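Long-range contacts in possible adhesin (Caldicellulosiruptor kronotskyensis, PDB 4WA0), which probably mediates attachment of this extreme thermophile to cellulose as a tapirin, the chain here being its C-terminal beta-helix domain with a bound magnesium ion: residues 231-236 / 294-298; 248-252 / 341-347. All coordinates share one frame; numbering follows the deposited sequence.

Following the chain from the N terminus, the beta-helix winds from strand 10-14 out to strand 203-205, and helix 217-224 leads into the loop that carries residues 231-236. Strand 247-251 comes next, antiparallel to strand 258-263. When strand 291-296 and the turn after it arrive, contact 1 closes a loop of 57 intervening residues. Contact 2 is made last, when helix 342-352 returns to strand 247-251 across 88 residues. The two closures cross, because residues 248-252 lie between the partners of contact 1 and residues 341-347 lie beyond them. Contact 1 ties the loop before strand 247-251 to the turn after strand 291-296, and contact 2 ties that outermost strand 247-251 to the C-terminal helix.

Contact 1 of 2, residues 231-236 / 294-298; sequences LLTTPL and LISRG
Arg297 reaches from the turn after strand 291-296 into the curve of the 231-236 loop, and its guanidinium carries most of the polar contact. With CG beside the backbone N (chi1 -67°) and the chain extended from CG to NE, the guanidinium is carried out to the loop's carbonyls. Arg297 NH1 donates to Thr234 O at 2.9 Å. The bond is bent, with an N-H...O angle of 132°, and the carbonyl oxygen lies 34° out of the guanidinium plane. Arg297 NH2 comes within 3.0 Å of Leu232 O, but at an angle too poor for a hydrogen bond.

Water does the rest of the bridging. Water 2, in the guanidinium plane, accepts from Arg297 NH2 at 2.8 Å and donates to Thr234 O, which thus has two donors. Water 1 donates to Leu232 O and weakly accepts from Arg297 NE, which also makes a weak bond to Leu317 O.

Leu236 supplies most of the van der Waals contact: its CG and CD2 lie against the polar Arg297 NH1, while Leu236 CD1 makes an apolar contact with Ile295 CG2 at 3.8 Å and meets Ser296 CA at 3.7 Å. At the other terminal nitrogen, Leu231 CD1 comes within 3.7 Å of Arg297 NH2, the two side chains running past each other in opposite directions. Ser296 turns away from the loop: its OG accepts from Gly298 N at 3.1 Å in an ST turn and also bonds to Gly263 O.

Glu264 supplies the countercharge, its OE1 making a salt bridge with Arg297 NH1 and accepting from Leu236 N. One carboxylate oxygen thus links the arginine to the loop backbone, while the loop's carbonyl oxygens face the cation. That electrostatic match would be expected to favour the charged guanidinium and fix how it is turned, holding an irregular loop against the beta-helix near one end.

Contact 2 of 2, residues 248-252 / 341-347; sequences STADT and SPPIQQD
Asp251 and Thr249 point from strand 247-251 toward the first turns of helix 342-352, which packs beside this strand near one end of the beta-helix. The segments run nearly antiparallel, at 159°, with their axes 8.3 Å apart.

Asp251 can be followed outward. Its CB rests 3.8 Å from Ile344 CG1. With CG anti to the backbone N (chi1 -179°), the carboxylate extends toward the start of the helix. There Asp251 OD2 accepts from the hydroxyl OG of Ser341, the N-cap residue, at 2.6 Å through its anti lone pair, the one away from OD1. Asp251 OD2 also lies 3.8 Å from Pro343 CD, while OD1 is hydrogen-bonded to Ser253 OG. The two oxygens thus have separate hydroxyl partners, and the nearby helix N terminus would be expected to favour the negative charge.

Between the polar pairs, Ile344 sends CD1 toward the strand backbone, coming within 3.6 Å of Thr249 O. One turn further along the helix, Asp347 approaches Thr249 from the opposite direction. Its OD2 is shared with Tyr262 OH of the adjoining strand 258-263, so this carboxylate ties the helix to two neighbouring strands. Thr249 OG1 donates to Asp347 OD2 at 2.8 Å from above the carboxylate plane, 45° out of it.

Contact 1 of 2, residues 231-236 / 294-298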
ATOM      1  N   LEU A 231     -17.514 -12.536  -7.842  1.00 27.18           N
ATOM      2  CA  LEU A 231     -18.157 -11.996  -6.680  1.00 25.32           C
ATOM      3  C   LEU A 231     -19.656 -11.890  -6.874  1.00 29.25           C
ATOM      4  O   LEU A 231     -20.140 -11.193  -7.777  1.00 27.01           O
ATOM      5  CB  LEU A 231     -17.597 -10.586  -6.396  1.00 26.01           C
ATOM      6  CG  LEU A 231     -18.211  -9.864  -5.191  1.00 25.91           C
ATOM      7  CD1 LEU A 231     -18.079 -10.643  -3.892  1.00 27.41           C
ATOM      8  CD2 LEU A 231     -17.674  -8.464  -5.044  1.00 27.96           C
ATOM      9  N   LEU A 232     -20.369 -12.496  -5.956  1.00 26.35           N
ATOM     10  CA  LEU A 232     -21.825 -12.438  -5.863  1.00 29.92           C
ATOM     11  C   LEU A 232     -22.320 -11.124  -5.315  1.00 31.21           C
ATOM     12  O   LEU A 232     -21.555 -10.350  -4.771  1.00 30.45           O
ATOM     13  CB  LEU A 232     -22.242 -13.494  -4.863  1.00 32.57           C
ATOM     14  CG  LEU A 232     -21.872 -14.958  -5.178  1.00 37.46           C
ATOM     15  CD1 LEU A 232     -22.139 -15.828  -3.939  1.00 39.81           C
ATOM     16  CD2 LEU A 232     -22.644 -15.494  -6.368  1.00 38.58           C
ATOM     17  N   THR A 233     -23.631 -10.899  -5.394  1.00 31.29           N
ATOM     18  CA  THR A 233     -24.250  -9.706  -4.789  1.00 34.38           C
ATOM     19  C   THR A 233     -25.151 -10.040  -3.612  1.00 33.65           C
ATOM     20  O   THR A 233     -25.697  -9.107  -2.987  1.00 36.42           O
ATOM     21  CB  THR A 233     -25.067  -8.927  -5.840  1.00 36.39           C
ATOM     22  OG1 THR A 233     -25.913  -9.858  -6.529  1.00 39.24           O
ATOM     23  CG2 THR A 233     -24.123  -8.260  -6.843  1.00 37.85           C
ATOM     24  N   THR A 234     -25.313 -11.349  -3.330  1.00 29.88           N
ATOM     25  CA  THR A 234     -25.912 -11.866  -2.116  1.00 29.26           C
ATOM     26  C   THR A 234     -25.390 -11.060  -0.931  1.00 28.45           C
ATOM     27  O   THR A 234     -24.163 -10.883  -0.788  1.00 26.72           O
ATOM     28  CB  THR A 234     -25.426 -13.337  -1.884  1.00 31.28           C
ATOM     29  OG1 THR A 234     -25.387 -14.039  -3.130  1.00 37.96           O
ATOM     30  CG2 THR A 234     -26.340 -14.098  -0.994  1.00 32.67           C
ATOM     31  N   PRO A 235     -26.273 -10.597  -0.079  1.00 27.56           N
ATOM     32  CA  PRO A 235     -25.717  -9.989   1.152  1.00 27.13           C
ATOM     33  C   PRO A 235     -24.910 -10.967   1.978  1.00 23.66           C
ATOM     34  O   PRO A 235     -25.250 -12.177   2.074  1.00 21.72           O
ATOM     35  CB  PRO A 235     -26.941  -9.590   1.956  1.00 29.25           C
ATOM     36  CG  PRO A 235     -28.129 -10.090   1.198  1.00 32.11           C
ATOM     37  CD  PRO A 235     -27.710 -10.302  -0.230  1.00 30.79           C
ATOM     38  N   LEU A 236     -23.871 -10.432   2.609  1.00 19.84           N
ATOM     39  CA  LEU A 236     -23.116 -11.215   3.547  1.00 20.31           C
ATOM     40  C   LEU A 236     -24.064 -11.756   4.649  1.00 20.19           C
ATOM     41  O   LEU A 236     -25.038 -11.084   5.090  1.00 18.54           O
ATOM     42  CB  LEU A 236     -21.978 -10.345   4.141  1.00 19.86           C
ATOM     43  CG  LEU A 236     -20.932  -9.791   3.147  1.00 18.42           C
ATOM     44  CD1 LEU A 236     -19.821  -8.961   3.828  1.00 18.12           C
ATOM     45  CD2 LEU A 236     -20.302 -10.903   2.297  1.00 18.07           C
ATOM     46  N   LEU A 294     -12.504  -9.976   9.277  1.00 11.37           N
ATOM     47  CA  LEU A 294     -13.648  -9.069   9.283  1.00 11.02           C
ATOM     48  C   LEU A 294     -13.965  -8.817   7.811  1.00 11.84           C
ATOM     49  O   LEU A 294     -13.083  -8.380   7.036  1.00 11.60           O
ATOM     50  CB  LEU A 294     -13.248  -7.746   9.935  1.00 11.83           C
ATOM     51  CG  LEU A 294     -12.908  -7.806  11.421  1.00 13.13           C
ATOM     52  CD1 LEU A 294     -12.399  -6.442  11.882  1.00 13.28           C
ATOM     53  CD2 LEU A 294     -14.007  -8.345  12.330  1.00 13.95           C
ATOM     54  N   ILE A 295     -15.203  -9.081   7.411  1.00 11.02           N
ATOM     55  CA  ILE A 295     -15.643  -8.925   6.023  1.00 11.21           C
ATOM     56  C   ILE A 295     -16.942  -8.124   5.994  1.00 13.08           C
ATOM     57  O   ILE A 295     -17.902  -8.494   6.684  1.00 12.07           O
ATOM     58  CB  ILE A 295     -15.847 -10.278   5.346  1.00 12.39           C
ATOM     59  CG1 ILE A 295     -14.605 -11.190   5.587  1.00 15.98           C
ATOM     60  CG2 ILE A 295     -16.146 -10.081   3.874  1.00 14.13           C
ATOM     61  CD1 ILE A 295     -14.577 -12.398   4.763  1.00 18.42           C
ATOM     62  N   SER A 296     -16.895  -7.019   5.258  1.00 12.87           N
ATOM     63  CA  SER A 296     -18.013  -6.068   5.165  1.00 11.99           C
ATOM     64  C   SER A 296     -18.216  -5.515   3.766  1.00 14.42           C
ATOM     65  O   SER A 296     -17.272  -5.538   2.871  1.00 13.84           O
ATOM     66  CB  SER A 296     -17.758  -4.992   6.187  1.00 12.04           C
ATOM     67  OG  SER A 296     -18.918  -4.188   6.356  1.00 14.06           O
ATOM     68  N   ARG A 297     -19.423  -4.962   3.506  1.00 14.02           N
ATOM     69  CA  ARG A 297     -19.573  -4.093   2.347  1.00 15.88           C
ATOM     70  C   ARG A 297     -19.758  -2.654   2.738  1.00 16.63           C
ATOM     71  O   ARG A 297     -20.135  -1.835   1.908  1.00 18.33           O
ATOM     72  CB  ARG A 297     -20.746  -4.530   1.435  1.00 16.85           C
ATOM     73  CG  ARG A 297     -20.490  -5.872   0.773  1.00 16.56           C
ATOM     74  CD  ARG A 297     -21.385  -6.092  -0.419  1.00 18.29           C
ATOM     75  NE  ARG A 297     -21.021  -7.229  -1.256  1.00 18.35           N
ATOM     76  CZ  ARG A 297     -21.434  -8.482  -1.103  1.00 19.36           C
ATOM     77  NH1 ARG A 297     -22.150  -8.867  -0.081  1.00 17.37           N
ATOM     78  NH2 ARG A 297     -21.059  -9.393  -2.010  1.00 20.72           N
ATOM     79  N   GLY A 298     -19.498  -2.351   3.983  1.00 14.51           N
ATOM     80  CA  GLY A 298     -19.390  -0.996   4.460  1.00 14.08           C
ATOM     81  C   GLY A 298     -18.153  -0.769   5.262  1.00 13.13           C
ATOM     82  O   GLY A 298     -17.128  -1.451   5.055  1.00 14.01           O
TER
HETATM   83  O   HOH W   1     -20.757  -7.176  -4.575  1.00 28.34           O
HETATM   84  O   HOH W   2     -21.852 -12.067  -1.530  1.00 29.18           O

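Contact 2 of 2, residues 248-252 / 341-347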
ATOM      1  N   SER A 248     -21.347 -14.926  11.645  1.00 14.25           N
ATOM      2  CA  SER A 248     -20.046 -15.473  11.976  1.00 14.21           C
ATOM      3  C   SER A 248     -19.950 -16.949  11.688  1.00 15.18           C
ATOM      4  O   SER A 248     -20.949 -17.666  11.788  1.00 17.18           O
ATOM      5  CB  SER A 248     -19.750 -15.257  13.459  1.00 14.85           C
ATOM      6  OG  SER A 248     -20.704 -15.808  14.339  1.00 17.40           O
ATOM      7  N   THR A 249     -18.728 -17.407  11.405  1.00 15.45           N
ATOM      8  CA  THR A 249     -18.419 -18.804  11.386  1.00 16.15           C
ATOM      9  C   THR A 249     -17.112 -18.957  12.119  1.00 16.24           C
ATOM     10  O   THR A 249     -16.143 -18.214  11.828  1.00 15.24           O
ATOM     11  CB  THR A 249     -18.274 -19.261   9.935  1.00 17.61           C
ATOM     12  OG1 THR A 249     -19.459 -18.929   9.200  1.00 19.26           O
ATOM     13  CG2 THR A 249     -17.926 -20.761   9.762  1.00 19.16           C
ATOM     14  N   ALA A 250     -17.049 -19.977  12.991  1.00 16.18           N
ATOM     15  CA  ALA A 250     -15.821 -20.239  13.748  1.00 14.50           C
ATOM     16  C   ALA A 250     -15.196 -21.584  13.385  1.00 16.76           C
ATOM     17  O   ALA A 250     -15.883 -22.499  12.901  1.00 17.24           O
ATOM     18  CB  ALA A 250     -16.076 -20.151  15.185  1.00 16.17           C
ATOM     19  N   ASP A 251     -13.889 -21.586  13.493  1.00 15.60           N
ATOM     20  CA  ASP A 251     -13.084 -22.809  13.456  1.00 15.86           C
ATOM     21  C   ASP A 251     -12.374 -23.005  14.779  1.00 16.26           C
ATOM     22  O   ASP A 251     -11.352 -22.335  15.055  1.00 16.98           O
ATOM     23  CB  ASP A 251     -12.143 -22.767  12.268  1.00 15.34           C
ATOM     24  CG  ASP A 251     -11.270 -24.044  12.125  1.00 16.71           C
ATOM     25  OD1 ASP A 251     -11.413 -25.048  12.898  1.00 16.38           O
ATOM     26  OD2 ASP A 251     -10.377 -23.985  11.211  1.00 18.22           O
ATOM     27  N   THR A 252     -12.898 -23.939  15.581  1.00 16.54           N
ATOM     28  CA  THR A 252     -12.365 -24.186  16.901  1.00 16.34           C
ATOM     29  C   THR A 252     -11.466 -25.435  16.899  1.00 17.16           C
ATOM     30  O   THR A 252     -11.030 -25.875  17.945  1.00 19.64           O
ATOM     31  CB  THR A 252     -13.507 -24.335  17.960  1.00 19.31           C
ATOM     32  OG1 THR A 252     -14.410 -25.346  17.525  1.00 19.83           O
ATOM     33  CG2 THR A 252     -14.224 -23.020  18.077  1.00 20.74           C
ATOM     34  N   SER A 341      -7.829 -20.452   8.071  1.00 13.39           N
ATOM     35  CA  SER A 341      -7.749 -21.911   8.010  1.00 14.76           C
ATOM     36  C   SER A 341      -8.606 -22.384   6.824  1.00 13.59           C
ATOM     37  O   SER A 341      -9.495 -21.688   6.359  1.00 12.80           O
ATOM     38  CB  SER A 341      -8.277 -22.537   9.259  1.00 16.16           C
ATOM     39  OG  SER A 341      -9.643 -22.217   9.426  1.00 16.08           O
ATOM     40  N   PRO A 342      -8.434 -23.647   6.417  1.00 14.13           N
ATOM     41  CA  PRO A 342      -9.165 -24.100   5.239  1.00 15.15           C
ATOM     42  C   PRO A 342     -10.713 -24.056   5.360  1.00 14.95           C
ATOM     43  O   PRO A 342     -11.363 -23.580   4.402  1.00 14.28           O
ATOM     44  CB  PRO A 342      -8.562 -25.473   4.939  1.00 15.82           C
ATOM     45  CG  PRO A 342      -7.173 -25.385   5.525  1.00 16.78           C
ATOM     46  CD  PRO A 342      -7.274 -24.506   6.736  1.00 16.42           C
ATOM     47  N   PRO A 343     -11.258 -24.398   6.536  1.00 16.21           N
ATOM     48  CA  PRO A 343     -12.697 -24.280   6.642  1.00 16.98           C
ATOM     49  C   PRO A 343     -13.166 -22.850   6.560  1.00 16.63           C
ATOM     50  O   PRO A 343     -14.260 -22.600   6.013  1.00 17.88           O
ATOM     51  CB  PRO A 343     -13.008 -24.858   8.002  1.00 15.96           C
ATOM     52  CG  PRO A 343     -11.899 -25.806   8.271  1.00 19.14           C
ATOM     53  CD  PRO A 343     -10.690 -25.169   7.662  1.00 17.66           C
ATOM     54  N   ILE A 344     -12.402 -21.918   7.132  1.00 16.72           N
ATOM     55  CA  ILE A 344     -12.829 -20.524   7.060  1.00 14.85           C
ATOM     56  C   ILE A 344     -12.645 -19.967   5.640  1.00 15.95           C
ATOM     57  O   ILE A 344     -13.528 -19.260   5.119  1.00 18.58           O
ATOM     58  CB  ILE A 344     -12.014 -19.661   8.069  1.00 14.56           C
ATOM     59  CG1 ILE A 344     -12.262 -20.137   9.491  1.00 16.12           C
ATOM     60  CG2 ILE A 344     -12.324 -18.207   7.837  1.00 16.33           C
ATOM     61  CD1 ILE A 344     -13.738 -20.014   9.884  1.00 17.85           C
ATOM     62  N   GLN A 345     -11.560 -20.351   4.960  1.00 15.00           N
ATOM     63  CA  GLN A 345     -11.412 -20.048   3.522  1.00 16.18           C
ATOM     64  C   GLN A 345     -12.592 -20.528   2.718  1.00 17.53           C
ATOM     65  O   GLN A 345     -13.189 -19.810   1.893  1.00 17.70           O
ATOM     66  CB  GLN A 345     -10.168 -20.728   2.927  1.00 16.42           C
ATOM     67  CG  GLN A 345      -8.768 -20.302   3.384  1.00 18.82           C
ATOM     68  CD  GLN A 345      -7.610 -21.214   2.884  1.00 22.49           C
ATOM     69  OE1 GLN A 345      -7.531 -21.559   1.714  1.00 22.18           O
ATOM     70  NE2 GLN A 345      -6.699 -21.605   3.792  1.00 24.43           N
ATOM     71  N   GLN A 346     -13.006 -21.766   2.958  1.00 18.47           N
ATOM     72  CA  GLN A 346     -14.099 -22.322   2.199  1.00 18.78           C
ATOM     73  C   GLN A 346     -15.416 -21.540   2.489  1.00 19.20           C
ATOM     74  O   GLN A 346     -16.228 -21.261   1.597  1.00 19.98           O
ATOM     75  CB  GLN A 346     -14.271 -23.786   2.557  1.00 19.54           C
ATOM     76  CG  GLN A 346     -15.379 -24.482   1.815  1.00 20.30           C
ATOM     77  CD  GLN A 346     -15.106 -24.424   0.311  1.00 23.07           C
ATOM     78  OE1 GLN A 346     -14.130 -25.010  -0.176  1.00 22.65           O
ATOM     79  NE2 GLN A 346     -15.917 -23.622  -0.425  1.00 25.00           N
ATOM     80  N   ASP A 347     -15.627 -21.183   3.745  1.00 17.91           N
ATOM     81  CA  ASP A 347     -16.865 -20.479   4.172  1.00 19.35           C
ATOM     82  C   ASP A 347     -16.951 -19.132   3.475  1.00 21.39           C
ATOM     83  O   ASP A 347     -18.020 -18.712   3.014  1.00 22.53           O
ATOM     84  CB  ASP A 347     -16.855 -20.231   5.673  1.00 19.91           C
ATOM     85  CG  ASP A 347     -18.185 -19.679   6.187  1.00 20.91           C
ATOM     86  OD1 ASP A 347     -19.150 -20.449   6.196  1.00 20.80           O
ATOM     87  OD2 ASP A 347     -18.233 -18.554   6.670  1.00 19.54           O
TER